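Local coordinates for transcriptional regulator (Streptococcus dysgalactiae, PDB 4YV6), which acts as the receptor for SHP peptide pheromones in streptococcal quorum sensing, a DNA-binding transcriptional regulator of the Rgg family, at the interface of chains A and B. Coordinates in Å, arbitrary orientation; residue numbers count along the deposited sequence, not the author numbering. Chains: chain A/B, Transcriptional regulator.

Contact 1: the interface of chains A and B. Residues chain A 16, 56, 61; chain B 133, 141-144.
A:Lys16 and A:Asn56, from the DNA-binding helix-turn-helix segment of one Rgg2 subunit, meet B:Tyr143 and B:Glu144 at the start of helix 142-151 in the C-terminal Rgg domain of the other. The tight part is a salt bridge. The ammonium NZ of A:Lys16 lies 2.8 Å from B:Glu144 OE2 and uses the syn lone pair of that oxygen, while its bond to OE1 is weak. The phenol OH of B:Tyr133 donates to the anti lone pair of B:Glu144 OE2 at 2.6 Å, so two donors grip this oxygen. The backbone N of B:Gly141 holds B:Glu144 OE1 at 2.9 Å, fixing the rotation of the carboxylate, whose chain folds back at chi2 (76°). Beside it, the side-chain amide of A:Asn56 stacks on one face of the B:Tyr143 ring, the planes 6° apart, with CB 3.4 Å above the ring plane and displaced toward the rim.

Between these direct pairs and A:Glu61 the chains are joined through water. Water 1 bridges the carbonyl O of A:Asn56, A:Glu61 OE1 at 2.7 Å and the backbone N of B:Tyr143 at 3.0 Å. A:Glu61 OE2 makes a short, direct bond instead, accepting from the backbone N of B:Tyr142 at 2.5 Å through its syn lone pair. B:Tyr142 is the first residue of helix 142-151, and this helix end may favour the negative charge of A:Glu61.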
ATOM      1  N   LYS A  16      11.505  17.462  -9.919  1.00 68.52           N
ATOM      2  CA  LYS A  16      10.648  18.467  -9.297  1.00 69.15           C
ATOM      3  C   LYS A  16      11.157  19.881  -9.574  1.00 72.38           C
ATOM      4  O   LYS A  16      10.713  20.841  -8.942  1.00 70.09           O
ATOM      5  CB  LYS A  16      10.556  18.236  -7.786  1.00 67.09           C
ATOM      6  CG  LYS A  16       9.926  16.911  -7.392  1.00 62.44           C
ATOM      7  CD  LYS A  16       9.738  16.819  -5.884  1.00 59.90           C
ATOM      8  CE  LYS A  16       9.433  15.397  -5.444  1.00 58.98           C
ATOM      9  NZ  LYS A  16       8.092  15.272  -4.810  1.00 54.75           N
ATOM     10  N   ASN A  56      10.689  16.606  -0.145  1.00 51.35           N
ATOM     11  CA  ASN A  56       9.365  16.068   0.156  1.00 51.16           C
ATOM     12  C   ASN A  56       9.148  14.721  -0.526  1.00 51.18           C
ATOM     13  O   ASN A  56       8.134  14.497  -1.189  1.00 51.37           O
ATOM     14  CB  ASN A  56       8.270  17.055  -0.254  1.00 51.45           C
ATOM     15  CG  ASN A  56       8.408  18.396   0.437  1.00 51.58           C
ATOM     16  OD1 ASN A  56       8.147  18.518   1.634  1.00 51.41           O
ATOM     17  ND2 ASN A  56       8.814  19.414  -0.314  1.00 51.98           N
ATOM     18  N   GLU A  61       8.977   5.851  -0.855  1.00 54.27           N
ATOM     19  CA  GLU A  61       8.769   6.269  -2.233  1.00 54.52           C
ATOM     20  C   GLU A  61      10.084   6.201  -3.002  1.00 53.88           C
ATOM     21  O   GLU A  61      10.104   5.918  -4.199  1.00 55.18           O
ATOM     22  CB  GLU A  61       8.195   7.688  -2.266  1.00 54.00           C
ATOM     23  CG  GLU A  61       7.549   8.093  -3.575  1.00 53.60           C
ATOM     24  CD  GLU A  61       6.825   9.424  -3.467  1.00 53.36           C
ATOM     25  OE1 GLU A  61       7.382  10.368  -2.870  1.00 52.97           O
ATOM     26  OE2 GLU A  61       5.688   9.522  -3.970  1.00 54.22           O
TER
ATOM     27  N   TYR B 133       3.553  24.717 -10.543  1.00 49.72           N
ATOM     28  CA  TYR B 133       4.530  23.790  -9.994  1.00 43.82           C
ATOM     29  C   TYR B 133       4.177  22.360 -10.378  1.00 42.12           C
ATOM     30  O   TYR B 133       5.045  21.589 -10.783  1.00 42.58           O
ATOM     31  CB  TYR B 133       4.617  23.919  -8.474  1.00 42.77           C
ATOM     32  CG  TYR B 133       5.305  22.744  -7.815  1.00 41.81           C
ATOM     33  CD1 TYR B 133       6.684  22.595  -7.883  1.00 42.13           C
ATOM     34  CD2 TYR B 133       4.575  21.782  -7.130  1.00 40.84           C
ATOM     35  CE1 TYR B 133       7.317  21.522  -7.288  1.00 41.22           C
ATOM     36  CE2 TYR B 133       5.200  20.705  -6.530  1.00 40.07           C
ATOM     37  CZ  TYR B 133       6.570  20.580  -6.612  1.00 40.23           C
ATOM     38  OH  TYR B 133       7.197  19.510  -6.018  1.00 40.07           O
ATOM     39  N   GLY B 141       4.857  12.504  -7.169  1.00 34.63           N
ATOM     40  CA  GLY B 141       5.036  11.697  -5.976  1.00 33.91           C
ATOM     41  C   GLY B 141       3.899  11.932  -5.004  1.00 34.01           C
ATOM     42  O   GLY B 141       2.917  12.592  -5.339  1.00 34.27           O
ATOM     43  N   TYR B 142       4.037  11.391  -3.797  1.00 38.93           N
ATOM     44  CA  TYR B 142       3.034  11.556  -2.748  1.00 38.88           C
ATOM     45  C   TYR B 142       2.741  13.036  -2.507  1.00 39.24           C
ATOM     46  O   TYR B 142       1.586  13.445  -2.398  1.00 37.46           O
ATOM     47  CB  TYR B 142       3.515  10.885  -1.460  1.00 36.46           C
ATOM     48  CG  TYR B 142       2.503  10.864  -0.337  1.00 40.34           C
ATOM     49  CD1 TYR B 142       1.476   9.929  -0.319  1.00 41.18           C
ATOM     50  CD2 TYR B 142       2.586  11.765   0.717  1.00 41.48           C
ATOM     51  CE1 TYR B 142       0.556   9.898   0.709  1.00 42.27           C
ATOM     52  CE2 TYR B 142       1.669  11.742   1.751  1.00 42.07           C
ATOM     53  CZ  TYR B 142       0.655  10.806   1.741  1.00 43.94           C
ATOM     54  OH  TYR B 142      -0.264  10.778   2.767  1.00 49.35           O
ATOM     55  N   TYR B 143       3.804  13.831  -2.444  1.00 34.34           N
ATOM     56  CA  TYR B 143       3.703  15.274  -2.246  1.00 35.03           C
ATOM     57  C   TYR B 143       2.773  15.941  -3.262  1.00 35.18           C
ATOM     58  O   TYR B 143       1.840  16.652  -2.886  1.00 35.72           O
ATOM     59  CB  TYR B 143       5.100  15.891  -2.326  1.00 35.41           C
ATOM     60  CG  TYR B 143       5.177  17.365  -1.999  1.00 36.44           C
ATOM     61  CD1 TYR B 143       4.946  17.825  -0.710  1.00 37.12           C
ATOM     62  CD2 TYR B 143       5.516  18.292  -2.973  1.00 36.89           C
ATOM     63  CE1 TYR B 143       5.033  19.169  -0.406  1.00 38.20           C
ATOM     64  CE2 TYR B 143       5.605  19.637  -2.679  1.00 37.95           C
ATOM     65  CZ  TYR B 143       5.364  20.070  -1.395  1.00 38.59           C
ATOM     66  OH  TYR B 143       5.454  21.412  -1.103  1.00 39.79           O
ATOM     67  N   GLU B 144       3.023  15.706  -4.546  1.00 34.97           N
ATOM     68  CA  GLU B 144       2.245  16.347  -5.602  1.00 35.22           C
ATOM     69  C   GLU B 144       0.810  15.828  -5.660  1.00 34.98           C
ATOM     70  O   GLU B 144      -0.120  16.597  -5.897  1.00 35.85           O
ATOM     71  CB  GLU B 144       2.917  16.148  -6.964  1.00 35.06           C
ATOM     72  CG  GLU B 144       4.205  16.941  -7.148  1.00 35.82           C
ATOM     73  CD  GLU B 144       5.389  16.347  -6.403  1.00 35.38           C
ATOM     74  OE1 GLU B 144       5.362  15.139  -6.086  1.00 34.67           O
ATOM     75  OE2 GLU B 144       6.355  17.094  -6.136  1.00 36.00           O
TER
HETATM   76  O   HOH W   1       6.643  12.961  -2.660  1.00 42.29           O

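Contact 2: the interface of chains A and B. Residues chain A 138-139; chain B 11-12, 65.
Helix 5-15, the first helix of the DNA-binding helix-turn-helix region in chain B, faces the loop that follows helix 124-136 of chain A, where A:Glu138 and A:Gln139 reach toward B:Arg11 and B:Leu12. The contact is polar but loosely made. A:Gln139 runs out extended, with CG anti to the backbone N (chi1 173°), and this carries its amide tip in among B:Arg11, B:Leu12 and B:Thr65. The amide oxygen OE1 takes a weak hydrogen bond from the guanidinium NH1 of B:Arg11 at 3.3 Å. The bond is bent, 131° at the hydrogen. The amide and guanidinium planes are turned 37° against each other, so the two groups meet at their tips without stacking. The amide nitrogen NE2 of A:Gln139 lies between CD2 of B:Leu12, 3.8 Å away and in van der Waals contact, and the hydroxyl OG1 of B:Thr65, at 4.0 Å.

A:Glu138 approaches the same helix from beside A:Gln139. It brings OE2 to 3.4 Å from the carbonyl O of B:Arg11, a meeting of two oxygens that offers no attraction by itself. The same OE2 is 4.2 Å from NH1 of B:Arg11, too far for a salt bridge, though the opposite charges may still contribute at longer range.

Within chain B, the guanidinium is positioned by B:Thr65, which thereby also acts as a second-shell residue for the polar contact with A:Gln139. The arginine chain bends at chi3 and turns its NH2 toward this threonine. B:Thr65 OG1 sits at the guanidinium edge, in its plane, and accepts from B:Arg11 NH2 at 2.9 Å in a nearly straight bond.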
ATOM      1  N   GLU A 138      11.865 -12.594  15.518  1.00 49.17           N
ATOM      2  CA  GLU A 138      11.273 -11.835  16.619  1.00 50.66           C
ATOM      3  C   GLU A 138      10.280 -10.792  16.109  1.00 47.22           C
ATOM      4  O   GLU A 138       9.313 -10.458  16.793  1.00 50.58           O
ATOM      5  CB  GLU A 138      12.381 -11.172  17.454  1.00 51.84           C
ATOM      6  CG  GLU A 138      12.491  -9.641  17.371  1.00 59.03           C
ATOM      7  CD  GLU A 138      12.958  -9.137  16.014  1.00 63.62           C
ATOM      8  OE1 GLU A 138      12.901  -9.910  15.032  1.00 64.62           O
ATOM      9  OE2 GLU A 138      13.390  -7.968  15.931  1.00 65.27           O
ATOM     10  N   GLN A 139      10.536 -10.278  14.910  1.00 35.62           N
ATOM     11  CA  GLN A 139       9.682  -9.271  14.295  1.00 36.24           C
ATOM     12  C   GLN A 139       9.520  -9.551  12.808  1.00 37.43           C
ATOM     13  O   GLN A 139      10.479  -9.462  12.039  1.00 41.85           O
ATOM     14  CB  GLN A 139      10.256  -7.868  14.513  1.00 39.03           C
ATOM     15  CG  GLN A 139       9.522  -6.770  13.754  1.00 37.69           C
ATOM     16  CD  GLN A 139      10.054  -5.387  14.071  1.00 43.57           C
ATOM     17  OE1 GLN A 139      10.220  -5.024  15.234  1.00 49.70           O
ATOM     18  NE2 GLN A 139      10.330  -4.609  13.033  1.00 43.31           N
TER
ATOM     19  N   ARG B  11      19.111  -5.002  16.703  1.00 47.74           N
ATOM     20  CA  ARG B  11      17.893  -5.657  17.174  1.00 49.65           C
ATOM     21  C   ARG B  11      17.251  -6.494  16.075  1.00 48.18           C
ATOM     22  O   ARG B  11      16.774  -7.599  16.327  1.00 49.81           O
ATOM     23  CB  ARG B  11      16.890  -4.625  17.692  1.00 53.93           C
ATOM     24  CG  ARG B  11      15.575  -5.237  18.158  1.00 59.26           C
ATOM     25  CD  ARG B  11      14.714  -4.234  18.908  1.00 61.60           C
ATOM     26  NE  ARG B  11      14.529  -2.995  18.159  1.00 63.21           N
ATOM     27  CZ  ARG B  11      13.719  -2.862  17.112  1.00 63.13           C
ATOM     28  NH1 ARG B  11      13.013  -3.897  16.672  1.00 59.77           N
ATOM     29  NH2 ARG B  11      13.619  -1.691  16.500  1.00 64.64           N
ATOM     30  N   LEU B  12      17.235  -5.960  14.859  1.00 44.13           N
ATOM     31  CA  LEU B  12      16.682  -6.679  13.717  1.00 44.19           C
ATOM     32  C   LEU B  12      17.556  -7.874  13.342  1.00 40.80           C
ATOM     33  O   LEU B  12      17.043  -8.947  13.016  1.00 39.59           O
ATOM     34  CB  LEU B  12      16.528  -5.741  12.517  1.00 44.12           C
ATOM     35  CG  LEU B  12      15.524  -4.595  12.665  1.00 45.78           C
ATOM     36  CD1 LEU B  12      15.573  -3.696  11.440  1.00 45.95           C
ATOM     37  CD2 LEU B  12      14.113  -5.124  12.879  1.00 46.02           C
ATOM     38  N   THR B  65      10.505   1.018  11.587  1.00 73.30           N
ATOM     39  CA  THR B  65      10.949   0.670  12.932  1.00 75.53           C
ATOM     40  C   THR B  65      11.990   1.726  13.315  1.00 79.94           C
ATOM     41  O   THR B  65      12.006   2.803  12.726  1.00 86.27           O
ATOM     42  CB  THR B  65      11.511  -0.779  13.012  1.00 69.89           C
ATOM     43  OG1 THR B  65      11.723  -1.149  14.381  1.00 71.09           O
ATOM     44  CG2 THR B  65      12.813  -0.932  12.234  1.00 72.72           C
TER

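The centres of the C-alpha atoms of contacts 1 and 2 lie about 30 Å apart. They share no residue, but both join the N-terminal DNA-binding region of one chain to the C-terminal domain of the other, in opposite senses: chain A supplies the helix-turn-helix side in contact 1 and chain B in contact 2. Both also use the stretch around helix 124-136 and the loop after it, so the same region of each chain receives its partner. Two-fold symmetry gives each contact a twin. Such crossed contacts probably help to set how the DNA-binding regions are placed in the deposited dimer.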